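Local coordinates for manganese-binding protein (PDB 6NSI) that binds ferrous iron, manganese and nickel, preferring iron, and delivers them to the membrane permease of an ABC transporter for import into the cytoplasm, at residues A[10-13]-A[14-18]; A[126-129]-A[130-134]; A[232-235]-A[236-240]. All blocks are in the same frame, centred on the assembly; numbering follows the deposited sequence.

Overall arrangement
The three contacts are local, each made within or at the start of a helix. Contacts 1 and 2 lie on one side of the chain's centre and contact 3 on the other. Contact 1 (10-18) is on helix 9-19 and contact 2 (126-134) at the start of helix 129-154; their centres are about 15 Å apart and they touch, Ile18 CG2 lying 3.5 Å from Phe132 O. Contact 3 (232-240) is about 32 Å from contact 1 and about 47 Å from contact 2 between centres. The iron(III), held by His36, His102, His168 and Asp260, is about 8 Å from the Met10 side chain of contact 1 and about 13 Å from that of Leu237 in contact 3, whereas contact 2 lies remote from it.

Contact 1: residues A[10-13]-A[14-18]; sequences MICD and CVSRI
The carbonyl group of Cys12 is approached on both faces by a single residue, Ser16, one helical turn later. From one face comes the backbone amide, Ser16 N donating to Cys12 O at 2.9 Å with an N-H...O angle of 164° and only a modest tilt from the carbonyl plane. From the opposite face comes the hydroxyl, which gives its own hydrogen bond, Ser16 OG to Cys12 O, also 2.9 Å, from well above the plane. The torsion that allows this sets OG beside the serine's own backbone N (chi1 -58°), folding the hydroxyl back along the helix; Cys12 SG flanks it at 3.8 Å from Ser16 OG. One residue earlier, Val15 N bonds to Ile11 O at 3.1 Å, nearly straight, and Cys14 N gives the same oxygen a weak bond. The branched side chains of Ile11 and Val15 run side by side in the same direction, their CG2 methyls 3.9 Å apart. Cys12, Val15 and Ser16 also rest on strand 24-27, while Cys14 turns to Trp110, Val114 and Met117 of helix 107-124, so the helix is wedged between them as the crossover of the beta-alpha-beta unit 3-6, 9-19, 24-27. Asp13 OD1 forms a salt bridge with Arg9 and OD2 a hydrogen bond with Tyr266 N; Arg17, whose CG passes 3.5 Å from Asp13 O, forms a salt bridge with Glu142. Chemically, the serine hydroxyl spends its hydrogen on a carbonyl of its own helix, and Cys12 O, gripped by two donors, is probably polarised more than an ordinary helical carbonyl.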
loop_
_atom_site.group_PDB
_atom_site.type_symbol
_atom_site.label_atom_id
_atom_site.label_comp_id
_atom_site.label_asym_id
_atom_site.label_seq_id
_atom_site.Cartn_x
_atom_site.Cartn_y
_atom_site.Cartn_z
ATOM N N MET A 10 6.759 3.690 -2.817
ATOM C CA MET A 10 5.512 3.517 -3.550
ATOM C C MET A 10 5.161 4.790 -4.310
ATOM O O MET A 10 4.663 4.735 -5.441
ATOM C CB MET A 10 4.411 3.114 -2.575
ATOM C CG MET A 10 4.710 1.779 -1.881
ATOM S SD MET A 10 5.705 1.947 -0.366
ATOM C CE MET A 10 4.442 2.553 0.755
ATOM N N ILE A 11 5.459 5.947 -3.713
ATOM C CA ILE A 11 5.335 7.214 -4.420
ATOM C C ILE A 11 6.516 7.430 -5.357
ATOM O O ILE A 11 6.332 7.756 -6.533
ATOM C CB ILE A 11 5.200 8.367 -3.412
ATOM C CG1 ILE A 11 3.891 8.228 -2.644
ATOM C CG2 ILE A 11 5.254 9.711 -4.120
ATOM C CD1 ILE A 11 3.876 9.024 -1.378
ATOM N N CYS A 12 7.741 7.232 -4.862
ATOM C CA CYS A 12 8.925 7.658 -5.616
ATOM C C CYS A 12 9.033 6.967 -6.968
ATOM O O CYS A 12 9.427 7.590 -7.963
ATOM C CB CYS A 12 10.200 7.406 -4.815
ATOM S SG CYS A 12 11.633 8.310 -5.524
ATOM N N ASP A 13 8.710 5.679 -7.030
ATOM C CA ASP A 13 8.895 4.963 -8.287
ATOM C C ASP A 13 7.909 5.403 -9.351
ATOM O O ASP A 13 8.185 5.236 -10.544
ATOM C CB ASP A 13 8.786 3.464 -8.056
ATOM C CG ASP A 13 9.910 2.937 -7.180
ATOM O OD1 ASP A 13 10.834 3.717 -6.850
ATOM O OD2 ASP A 13 9.870 1.750 -6.816
ATOM N N CYS A 14 6.771 5.965 -8.948
ATOM C CA CYS A 14 5.835 6.512 -9.923
ATOM C C CYS A 14 6.251 7.916 -10.352
ATOM O O CYS A 14 6.203 8.235 -11.546
ATOM C CB CYS A 14 4.419 6.518 -9.349
ATOM S SG CYS A 14 3.798 4.848 -8.814
ATOM N N VAL A 15 6.673 8.760 -9.399
ATOM C CA VAL A 15 7.166 10.097 -9.748
ATOM C C VAL A 15 8.319 9.991 -10.737
ATOM O O VAL A 15 8.357 10.694 -11.754
ATOM C CB VAL A 15 7.585 10.871 -8.481
ATOM C CG1 VAL A 15 8.234 12.197 -8.866
ATOM C CG2 VAL A 15 6.391 11.139 -7.583
ATOM N N SER A 16 9.274 9.096 -10.458
ATOM C CA SER A 16 10.462 8.977 -11.298
ATOM C C SER A 16 10.111 8.548 -12.715
ATOM O O SER A 16 10.827 8.901 -13.663
ATOM C CB SER A 16 11.449 7.986 -10.676
ATOM O OG SER A 16 11.812 8.400 -9.368
ATOM N N ARG A 17 9.023 7.786 -12.878
ATOM C CA ARG A 17 8.591 7.370 -14.209
ATOM C C ARG A 17 7.993 8.535 -14.987
ATOM O O ARG A 17 8.154 8.608 -16.208
ATOM C CB ARG A 17 7.576 6.221 -14.113
ATOM C CG ARG A 17 8.181 4.809 -14.035
ATOM C CD ARG A 17 8.611 4.300 -15.416
ATOM N NE ARG A 17 7.608 3.464 -16.089
ATOM C CZ ARG A 17 6.912 3.834 -17.167
ATOM N NH1 ARG A 17 7.083 5.042 -17.700
ATOM N NH2 ARG A 17 6.033 2.999 -17.714
ATOM N N ILE A 18 7.297 9.444 -14.305
ATOM C CA ILE A 18 6.766 10.619 -14.987
ATOM C C ILE A 18 7.891 11.550 -15.413
ATOM O O ILE A 18 7.874 12.087 -16.522
ATOM C CB ILE A 18 5.751 11.354 -14.097
ATOM C CG1 ILE A 18 4.514 10.491 -13.870
ATOM C CG2 ILE A 18 5.368 12.700 -14.724
ATOM C CD1 ILE A 18 3.635 11.011 -12.758
#

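Contact 2: residues A[126-129]-A[130-134]; sequences PQYE and EDFQK
Phe132 N donates to Tyr128 O over 2.9 Å, almost directly in line with the carbonyl bond (C=O...N angle 178°), and this opens the hydrogen bonding of helix 129-154 from the N-cap residue Tyr128. The next bond, Gln133 N to Glu129 O at 3.1 Å, is less straight, its donor standing above the carbonyl plane. The same turn brings the two aromatic residues together. With CG anti to its carbonyl carbon (chi1 -79°), the Phe132 ring swings back toward the chain start and receives Tyr128 CB squarely over one face, a CH-pi contact with CB 3.4 Å from the ring centroid. Beyond CB the tyrosine ring leans off, so that the two ring planes meet at 55° with centroids 5.4 Å apart. One face of the Tyr128 ring is covered by Gln127 CG. The carboxylates of Glu129 and Glu130 are set at about a right angle, Glu129 OE2 and Glu130 OE2 being 4.1 Å apart; their like charges should repel, although the start of a helix probably offsets part of that cost. Glu129 OE1 takes a weak bond from a water at 2.7 Å that also donates to Gln133 OE1, linking the two side chains one turn apart, while Gln133 NE2 is held by Asp137. The length of helix 129-154 is consistent with the helix that links the two lobes in this family of solute-binding proteins. Phe132 is buried against Leu121 and Ile122 of helix 107-124 and against Ile18 and Thr19, while Tyr128 leans on Ile2 and Arg22, so the entry to the helix packs against the C-terminal end of helix 9-19 and beside helix 107-124.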
loop_
_atom_site.group_PDB
_atom_site.type_symbol
_atom_site.label_atom_id
_atom_site.label_comp_id
_atom_site.label_asym_id
_atom_site.label_seq_id
_atom_site.Cartn_x
_atom_site.Cartn_y
_atom_site.Cartn_z
ATOM N N PRO A 126 6.188 23.672 -15.948
ATOM C CA PRO A 126 5.563 23.783 -17.282
ATOM C C PRO A 126 6.542 23.543 -18.419
ATOM O O PRO A 126 6.151 23.017 -19.470
ATOM C CB PRO A 126 5.016 25.215 -17.295
ATOM C CG PRO A 126 5.875 25.957 -16.283
ATOM C CD PRO A 126 6.173 24.947 -15.209
ATOM N N GLN A 127 7.816 23.888 -18.227
ATOM C CA GLN A 127 8.838 23.617 -19.232
ATOM C C GLN A 127 8.994 22.126 -19.532
ATOM O O GLN A 127 9.540 21.765 -20.581
ATOM C CB GLN A 127 10.172 24.214 -18.777
ATOM C CG GLN A 127 10.787 23.542 -17.554
ATOM C CD GLN A 127 10.417 24.226 -16.250
ATOM O OE1 GLN A 127 9.278 24.667 -16.062
ATOM N NE2 GLN A 127 11.381 24.311 -15.335
ATOM N N TYR A 128 8.523 21.248 -18.653
ATOM C CA TYR A 128 8.582 19.817 -18.908
ATOM C C TYR A 128 7.213 19.198 -19.152
ATOM O O TYR A 128 7.117 17.963 -19.253
ATOM C CB TYR A 128 9.273 19.103 -17.737
ATOM C CG TYR A 128 10.667 19.621 -17.463
ATOM C CD1 TYR A 128 11.477 20.063 -18.502
ATOM C CD2 TYR A 128 11.175 19.672 -16.174
ATOM C CE1 TYR A 128 12.753 20.541 -18.264
ATOM C CE2 TYR A 128 12.458 20.151 -15.929
ATOM C CZ TYR A 128 13.240 20.584 -16.983
ATOM O OH TYR A 128 14.514 21.061 -16.757
ATOM N N GLU A 129 6.160 20.021 -19.267
ATOM C CA GLU A 129 4.768 19.576 -19.344
ATOM C C GLU A 129 4.589 18.417 -20.316
ATOM O O GLU A 129 3.756 17.527 -20.109
ATOM C CB GLU A 129 3.862 20.731 -19.777
ATOM C CG GLU A 129 2.382 20.408 -19.737
ATOM C CD GLU A 129 1.797 20.056 -21.093
ATOM O OE1 GLU A 129 0.582 20.265 -21.300
ATOM O OE2 GLU A 129 2.539 19.556 -21.961
ATOM N N GLU A 130 5.389 18.420 -21.380
ATOM C CA GLU A 130 5.177 17.557 -22.531
ATOM C C GLU A 130 5.855 16.201 -22.378
ATOM O O GLU A 130 5.208 15.164 -22.568
ATOM C CB GLU A 130 5.662 18.305 -23.778
ATOM C CG GLU A 130 4.806 19.550 -24.048
ATOM C CD GLU A 130 5.570 20.865 -23.859
ATOM O OE1 GLU A 130 5.442 21.752 -24.734
ATOM O OE2 GLU A 130 6.280 21.010 -22.834
ATOM N N ASP A 131 7.138 16.182 -22.012
ATOM C CA ASP A 131 7.776 14.913 -21.680
ATOM C C ASP A 131 7.120 14.279 -20.460
ATOM O O ASP A 131 6.861 13.067 -20.437
ATOM C CB ASP A 131 9.270 15.121 -21.445
ATOM C CG ASP A 131 10.095 14.839 -22.687
ATOM O OD1 ASP A 131 11.295 14.520 -22.544
ATOM O OD2 ASP A 131 9.536 14.935 -23.807
ATOM N N PHE A 132 6.813 15.097 -19.450
ATOM C CA PHE A 132 6.129 14.599 -18.262
ATOM C C PHE A 132 4.830 13.903 -18.634
ATOM O O PHE A 132 4.527 12.815 -18.131
ATOM C CB PHE A 132 5.849 15.751 -17.295
ATOM C CG PHE A 132 7.038 16.163 -16.483
ATOM C CD1 PHE A 132 8.301 15.652 -16.760
ATOM C CD2 PHE A 132 6.893 17.068 -15.437
ATOM C CE1 PHE A 132 9.404 16.038 -16.006
ATOM C CE2 PHE A 132 7.985 17.454 -14.682
ATOM C CZ PHE A 132 9.242 16.937 -14.965
ATOM N N GLN A 133 4.049 14.524 -19.521
ATOM C CA GLN A 133 2.735 13.989 -19.846
ATOM C C GLN A 133 2.850 12.699 -20.646
ATOM O O GLN A 133 2.129 11.730 -20.374
ATOM C CB GLN A 133 1.918 15.031 -20.602
ATOM C CG GLN A 133 0.473 14.642 -20.787
ATOM C CD GLN A 133 -0.201 14.302 -19.476
ATOM O OE1 GLN A 133 -0.368 15.165 -18.607
ATOM N NE2 GLN A 133 -0.590 13.037 -19.319
ATOM N N LYS A 134 3.769 12.668 -21.618
ATOM C CA LYS A 134 4.039 11.452 -22.381
ATOM C C LYS A 134 4.318 10.267 -21.462
ATOM O O LYS A 134 3.735 9.186 -21.622
ATOM C CB LYS A 134 5.228 11.679 -23.318
ATOM C CG LYS A 134 5.146 10.912 -24.635
ATOM C CD LYS A 134 3.761 11.045 -25.262
ATOM C CE LYS A 134 3.824 11.022 -26.787
ATOM N NZ LYS A 134 2.539 10.573 -27.399
HETATM O O HOH W 1 -0.275 18.292 -19.652
#

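Contact 3: residues A[232-235]-A[236-240]; sequences LNQD and ALRKI
Two backbone bonds start helix 235-242. Arg238 N donates to Gln234 O at 3.0 Å and Lys239 N to Asp235 O at 2.9 Å, with N-H...O angles of 159° and 161°, so the chain changes from the extended 232-233 run to helix within one residue or two. Water completes this network: one molecule donates to Asn233 O at 2.8 Å and accepts from Leu237 N at 3.3 Å, bridging the loop to an amide of the first turn.

Aliphatic stems follow the same carbonyls. Arg238 CG lies 3.3 Å from Gln234 O, and Lys239 CG 3.2 Å from Asp235 O, each side chain passing alongside the oxygen its own amide holds. In both residues CG stands beside the backbone N (chi1 -73° for Arg238), which draws the stems back toward the start of the helix.

The helix follows strand 225-226, probably in the second lobe of the two-lobed solute-binding protein fold, and packs through Ile240 against Ile211, Val214, Val215 and Ile218 of helix 208-221. Leu232, on the incoming loop, touches the iron ligand His168, whereas the buried Leu237 is about 8 Å from that side chain, so the segment borders the metal site through Leu232.

Polar and charged ends spread over the outer surface. Gln234 and Arg238 lie side by side, pointing the same way, but their ends are too close in the model for the polar contact to be relied on. Asp235 and Lys239 are one turn apart with Asp235 OD2 5.5 Å from Lys239 NZ, opposite charges that are near without touching. The acidic group at the first turn would probably interact favourably with the helix start.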
loop_
_atom_site.group_PDB
_atom_site.type_symbol
_atom_site.label_atom_id
_atom_site.label_comp_id
_atom_site.label_asym_id
_atom_site.label_seq_id
_atom_site.Cartn_x
_atom_site.Cartn_y
_atom_site.Cartn_z
ATOM N N LEU A 232 7.826 -6.717 9.127
ATOM C CA LEU A 232 6.870 -6.697 10.256
ATOM C C LEU A 232 7.313 -7.843 11.164
ATOM O O LEU A 232 7.609 -8.900 10.652
ATOM C CB LEU A 232 5.423 -6.880 9.801
ATOM C CG LEU A 232 4.375 -6.573 10.868
ATOM C CD1 LEU A 232 4.013 -5.104 10.875
ATOM C CD2 LEU A 232 3.127 -7.412 10.695
ATOM N N ASN A 233 7.274 -7.627 12.475
ATOM C CA ASN A 233 7.644 -8.681 13.450
ATOM C C ASN A 233 6.707 -9.862 13.203
ATOM O O ASN A 233 5.543 -9.657 13.126
ATOM C CB ASN A 233 7.518 -8.166 14.876
ATOM C CG ASN A 233 8.110 -9.094 15.908
ATOM O OD1 ASN A 233 7.972 -10.303 15.820
ATOM N ND2 ASN A 233 8.797 -8.526 16.875
ATOM N N GLN A 234 7.244 -11.064 13.169
ATOM C CA GLN A 234 6.483 -12.258 12.819
ATOM C C GLN A 234 5.944 -13.030 14.017
ATOM O O GLN A 234 5.273 -14.056 13.816
ATOM C CB GLN A 234 7.345 -13.183 11.970
ATOM C CG GLN A 234 7.798 -12.523 10.672
ATOM C CD GLN A 234 8.889 -13.292 9.956
ATOM O OE1 GLN A 234 8.971 -14.521 10.042
ATOM N NE2 GLN A 234 9.751 -12.563 9.259
ATOM N N ASP A 235 6.202 -12.564 15.248
ATOM C CA ASP A 235 5.816 -13.325 16.439
ATOM C C ASP A 235 4.323 -13.658 16.434
ATOM O O ASP A 235 3.938 -14.811 16.636
ATOM C CB ASP A 235 6.185 -12.553 17.716
ATOM C CG ASP A 235 7.704 -12.405 17.920
ATOM O OD1 ASP A 235 8.500 -13.000 17.148
ATOM O OD2 ASP A 235 8.098 -11.669 18.861
ATOM N N ALA A 236 3.463 -12.667 16.168
ATOM C CA ALA A 236 2.023 -12.876 16.323
ATOM C C ALA A 236 1.495 -13.937 15.352
ATOM O O ALA A 236 0.769 -14.858 15.750
ATOM C CB ALA A 236 1.279 -11.551 16.131
ATOM N N LEU A 237 1.842 -13.830 14.070
ATOM C CA LEU A 237 1.370 -14.839 13.125
ATOM C C LEU A 237 1.961 -16.206 13.451
ATOM O O LEU A 237 1.292 -17.229 13.289
ATOM C CB LEU A 237 1.685 -14.429 11.674
ATOM C CG LEU A 237 0.738 -13.448 10.958
ATOM C CD1 LEU A 237 1.256 -13.050 9.538
ATOM C CD2 LEU A 237 -0.710 -13.945 10.880
ATOM N N ARG A 238 3.209 -16.253 13.929
ATOM C CA ARG A 238 3.771 -17.556 14.270
ATOM C C ARG A 238 3.031 -18.181 15.449
ATOM O O ARG A 238 2.785 -19.393 15.446
ATOM C CB ARG A 238 5.270 -17.450 14.545
ATOM C CG ARG A 238 6.081 -17.234 13.269
ATOM C CD ARG A 238 7.395 -18.011 13.277
ATOM N NE ARG A 238 7.877 -18.303 11.924
ATOM C CZ ARG A 238 8.385 -17.385 11.106
ATOM N NH1 ARG A 238 8.480 -16.124 11.517
ATOM N NH2 ARG A 238 8.804 -17.715 9.883
ATOM N N LYS A 239 2.633 -17.365 16.441
ATOM C CA LYS A 239 1.809 -17.853 17.554
ATOM C C LYS A 239 0.434 -18.295 17.082
ATOM O O LYS A 239 -0.078 -19.330 17.529
ATOM C CB LYS A 239 1.616 -16.777 18.626
ATOM C CG LYS A 239 2.858 -16.283 19.313
ATOM C CD LYS A 239 2.483 -15.118 20.232
ATOM C CE LYS A 239 3.710 -14.507 20.922
ATOM N NZ LYS A 239 4.829 -15.488 21.063
ATOM N N ILE A 240 -0.206 -17.493 16.232
ATOM C CA ILE A 240 -1.517 -17.859 15.697
ATOM C C ILE A 240 -1.447 -19.220 15.025
ATOM O O ILE A 240 -2.303 -20.089 15.247
ATOM C CB ILE A 240 -2.015 -16.765 14.730
ATOM C CG1 ILE A 240 -2.505 -15.545 15.506
ATOM C CG2 ILE A 240 -3.153 -17.282 13.853
ATOM C CD1 ILE A 240 -2.462 -14.255 14.697
HETATM O O HOH W 2 3.224 -11.187 12.778
#